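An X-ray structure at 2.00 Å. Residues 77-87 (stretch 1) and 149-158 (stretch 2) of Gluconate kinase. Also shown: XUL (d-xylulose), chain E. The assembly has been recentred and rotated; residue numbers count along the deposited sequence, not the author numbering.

Stretch 1 77-87: SSQMHSLIGLG
Stretch 2 (149-158) SQAQKWIGIK

How do the two stretches run against each other? Two short antiparallel strands, around 84-86 and 153-155, pass at 155° between their N-to-C directions, their axes approaching to 4.8 Å. Ile-84 pairs with Ile-155 (CA to CA 5.2 Å), Gly-85 with Trp-154 (4.8 Å) and Leu-86 with Lys-153 (5.1 Å), all in extended conformation, with phi from -142° to -103° and psi from 118° to 177°. The outer two are hydrogen-bonded pairs. Ile-84 N donates to Ile-155 O at 2.7 Å, and Ile-155 N returns a bond to Ile-84 O at 2.9 Å. Leu-86 N reaches Lys-153 O at 3.0 Å.

Why does Leu-86, which has the most surface covered, fit at the end of the ladder? Its carbonyl serves two donors: Gln-152 N lies 2.9 Å from Leu-86 O, while Lys-153 N makes a weak hydrogen bond to the same Leu-86 O at 3.3 Å. Ala-151 is the first residue to leave helical phi/psi, and the next two amides, Gln-152 N and Lys-153 N, both point to Leu-86 O. The side chain (chi1 m, chi2 t) lies on the same sheet face as Ile-84, Lys-153 and Ile-155, and its CD1 packs 3.7 Å from Ile-155 CD1. Lys-153 contributes its aliphatic base, with CB 4.0 Å from Leu-86 CB, while its end leads away to a hydrogen bond elsewhere in the structure.

What do Ile-84 and its neighbours bury? Ile-84 (m, t) sets CB 3.8 Å from CG1 of Ile-155 (p, t), and extends CD1 to 4.2 Å from CD1 of Ile-157 (t, p). These three buried, branched side chains pack on one another with no polar group to satisfy. On the other face, Trp-154 (chi1 m, chi2 109°) brings its ring close to Gly-85, with Trp-154 CZ3 3.5 Å from Gly-85 CA. An ideal CB on that glycine would fall 2.7 Å from Trp-154 CZ3, a clash, so the bare backbone makes room for the indole. Leu-83 (t, p) adds CD1 at 3.7 Å from Trp-154 CE3.

How does the contact continue beyond the strands? Gly-156 stands at the N-cap position, and the next amide, Ile-157 N, donates to Ser-82 OG at 2.9 Å, nearly straight at 168°. The p rotamer of Ser-82 places OG there, with Ser-82 OG 3.4 Å from Gly-156 CA. In the intervening loop the CA-to-CB bonds of Met-80, a selenomethionine, and His-81 point away from the other stretch, and both residues bind d-xylulose: backbone Met-80 N donates to XUL O5 at 3.0 Å, and His-81 NE2 to XUL O2 at 2.9 Å.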

# COMPACT_ATOMS: atom_id res chain seq x y z
N SER A 77 -28.95 23.81 -15.57
CA SER A 77 -27.62 23.28 -15.36
C SER A 77 -27.73 21.78 -15.65
O SER A 77 -28.75 21.16 -15.33
CB SER A 77 -27.18 23.51 -13.91
OG SER A 77 -25.95 22.85 -13.66
N SER A 78 -26.73 21.21 -16.31
CA SER A 78 -26.87 19.83 -16.78
C SER A 78 -25.56 19.04 -16.74
O SER A 78 -24.49 19.59 -16.98
CB SER A 78 -27.42 19.84 -18.22
OG SER A 78 -27.44 18.54 -18.77
N GLN A 79 -25.67 17.74 -16.44
CA GLN A 79 -24.58 16.81 -16.62
C GLN A 79 -23.99 16.99 -18.03
O GLN A 79 -24.68 17.45 -18.93
CB GLN A 79 -25.09 15.38 -16.50
CG GLN A 79 -26.07 15.01 -17.60
CD GLN A 79 -26.77 13.68 -17.37
OE1 GLN A 79 -27.83 13.62 -16.74
NE2 GLN A 79 -26.20 12.63 -17.93
N MSE A 80 -22.73 16.62 -18.19
CA MSE A 80 -22.02 16.79 -19.45
C MSE A 80 -21.79 15.46 -20.15
O MSE A 80 -21.91 14.41 -19.54
CB MSE A 80 -20.67 17.45 -19.20
CG MSE A 80 -20.78 18.81 -18.56
SE MSE A 80 -19.03 19.68 -18.39
CE MSE A 80 -18.82 20.23 -20.29
N HIS A 81 -21.47 15.54 -21.44
CA HIS A 81 -20.96 14.41 -22.21
C HIS A 81 -22.03 13.38 -22.58
O HIS A 81 -21.70 12.33 -23.13
CB HIS A 81 -19.81 13.71 -21.45
CG HIS A 81 -18.80 14.64 -20.86
ND1 HIS A 81 -18.13 15.59 -21.60
CD2 HIS A 81 -18.33 14.76 -19.59
CE1 HIS A 81 -17.31 16.27 -20.81
NE2 HIS A 81 -17.40 15.78 -19.59
N SER A 82 -23.29 13.66 -22.29
CA SER A 82 -24.34 12.70 -22.62
C SER A 82 -24.63 12.74 -24.12
O SER A 82 -24.41 13.75 -24.78
CB SER A 82 -25.63 12.96 -21.83
OG SER A 82 -26.34 14.09 -22.32
N LEU A 83 -25.12 11.63 -24.65
CA LEU A 83 -25.33 11.49 -26.08
C LEU A 83 -26.63 10.75 -26.34
O LEU A 83 -26.87 9.68 -25.79
CB LEU A 83 -24.17 10.74 -26.72
CG LEU A 83 -24.29 10.55 -28.23
CD1 LEU A 83 -24.41 11.92 -28.90
CD2 LEU A 83 -23.09 9.78 -28.77
N ILE A 84 -27.47 11.35 -27.19
CA ILE A 84 -28.77 10.79 -27.53
C ILE A 84 -28.99 10.94 -29.03
O ILE A 84 -28.76 12.03 -29.57
CB ILE A 84 -29.90 11.60 -26.89
CG1 ILE A 84 -29.78 11.60 -25.36
CG2 ILE A 84 -31.27 11.10 -27.36
CD1 ILE A 84 -30.73 12.58 -24.70
N GLY A 85 -29.47 9.88 -29.68
CA GLY A 85 -29.78 9.94 -31.10
C GLY A 85 -31.28 10.05 -31.41
O GLY A 85 -32.09 9.31 -30.85
N LEU A 86 -31.64 10.97 -32.29
CA LEU A 86 -33.01 11.10 -32.77
C LEU A 86 -33.11 10.67 -34.24
O LEU A 86 -32.22 10.98 -35.02
CB LEU A 86 -33.49 12.55 -32.65
CG LEU A 86 -33.49 13.19 -31.25
CD1 LEU A 86 -34.06 14.58 -31.36
CD2 LEU A 86 -34.29 12.34 -30.27
N GLY A 87 -34.19 10.00 -34.61
CA GLY A 87 -34.45 9.68 -36.00
C GLY A 87 -35.11 10.82 -36.77
O GLY A 87 -35.29 11.91 -36.25
N SER A 149 -26.89 4.90 -39.03
CA SER A 149 -27.48 5.22 -40.33
C SER A 149 -28.75 6.07 -40.21
O SER A 149 -28.97 7.01 -40.98
CB SER A 149 -27.80 3.93 -41.08
OG SER A 149 -28.31 4.22 -42.37
N GLN A 150 -29.60 5.73 -39.25
CA GLN A 150 -30.88 6.43 -39.16
C GLN A 150 -30.88 7.69 -38.30
O GLN A 150 -31.82 8.48 -38.39
CB GLN A 150 -32.02 5.48 -38.76
CG GLN A 150 -31.60 4.20 -38.07
CD GLN A 150 -32.80 3.30 -37.80
OE1 GLN A 150 -33.95 3.75 -37.84
NE2 GLN A 150 -32.53 2.03 -37.52
N ALA A 151 -29.83 7.90 -37.51
CA ALA A 151 -29.72 9.12 -36.69
C ALA A 151 -29.63 10.40 -37.53
O ALA A 151 -28.72 10.57 -38.33
CB ALA A 151 -28.53 9.03 -35.73
N GLN A 152 -30.58 11.31 -37.33
CA GLN A 152 -30.58 12.61 -38.01
C GLN A 152 -30.14 13.73 -37.06
O GLN A 152 -29.82 14.84 -37.50
CB GLN A 152 -31.97 12.92 -38.56
CG GLN A 152 -32.43 11.93 -39.65
CD GLN A 152 -31.46 11.87 -40.81
OE1 GLN A 152 -31.15 12.89 -41.43
NE2 GLN A 152 -30.96 10.67 -41.10
N LYS A 153 -30.15 13.44 -35.76
CA LYS A 153 -29.70 14.41 -34.75
C LYS A 153 -28.94 13.69 -33.65
O LYS A 153 -29.36 12.62 -33.19
CB LYS A 153 -30.88 15.17 -34.14
CG LYS A 153 -31.58 16.13 -35.12
CD LYS A 153 -30.65 17.28 -35.48
CE LYS A 153 -31.40 18.45 -36.09
NZ LYS A 153 -31.79 18.20 -37.48
N TRP A 154 -27.82 14.27 -33.24
CA TRP A 154 -27.08 13.76 -32.10
C TRP A 154 -27.03 14.87 -31.07
O TRP A 154 -26.51 15.95 -31.33
CB TRP A 154 -25.67 13.36 -32.52
CG TRP A 154 -25.64 12.13 -33.34
CD1 TRP A 154 -25.37 12.02 -34.69
CD2 TRP A 154 -25.93 10.81 -32.89
NE1 TRP A 154 -25.45 10.71 -35.08
CE2 TRP A 154 -25.79 9.94 -33.99
CE3 TRP A 154 -26.29 10.27 -31.64
CZ2 TRP A 154 -25.99 8.57 -33.89
CZ3 TRP A 154 -26.48 8.90 -31.54
CH2 TRP A 154 -26.34 8.07 -32.67
N ILE A 155 -27.61 14.62 -29.90
CA ILE A 155 -27.80 15.68 -28.92
C ILE A 155 -27.48 15.19 -27.52
O ILE A 155 -27.19 14.01 -27.32
CB ILE A 155 -29.26 16.19 -28.92
CG1 ILE A 155 -30.20 15.07 -28.50
CG2 ILE A 155 -29.65 16.75 -30.31
CD1 ILE A 155 -31.70 15.44 -28.65
N GLY A 156 -27.56 16.10 -26.55
CA GLY A 156 -27.40 15.72 -25.15
C GLY A 156 -28.72 15.88 -24.44
O GLY A 156 -29.68 16.42 -25.00
N ILE A 157 -28.78 15.43 -23.19
CA ILE A 157 -30.02 15.48 -22.42
C ILE A 157 -30.55 16.90 -22.22
O ILE A 157 -31.77 17.11 -22.17
CB ILE A 157 -29.85 14.81 -21.04
CG1 ILE A 157 -31.19 14.74 -20.32
CG2 ILE A 157 -28.83 15.59 -20.19
CD1 ILE A 157 -32.16 13.74 -20.93
N LYS A 158 -29.68 17.89 -22.06
CA LYS A 158 -30.21 19.24 -21.92
C LYS A 158 -30.94 19.67 -23.21
O LYS A 158 -32.03 20.23 -23.14
CB LYS A 158 -29.16 20.27 -21.47
CG LYS A 158 -29.74 21.71 -21.42
CD LYS A 158 -28.87 22.67 -20.56
CE LYS A 158 -27.61 23.13 -21.31
NZ LYS A 158 -27.92 24.19 -22.32
C1 XUL E . -17.08 17.77 -15.96
C2 XUL E . -16.80 16.34 -16.45
C3 XUL E . -17.67 15.16 -15.95
C4 XUL E . -18.98 15.54 -15.24
C5 XUL E . -20.06 16.11 -16.19
O1 XUL E . -15.99 18.24 -15.20
O2 XUL E . -15.87 16.14 -17.19
O3 XUL E . -16.93 14.40 -15.03
O4 XUL E . -19.48 14.38 -14.62
O5 XUL E . -21.35 15.94 -15.65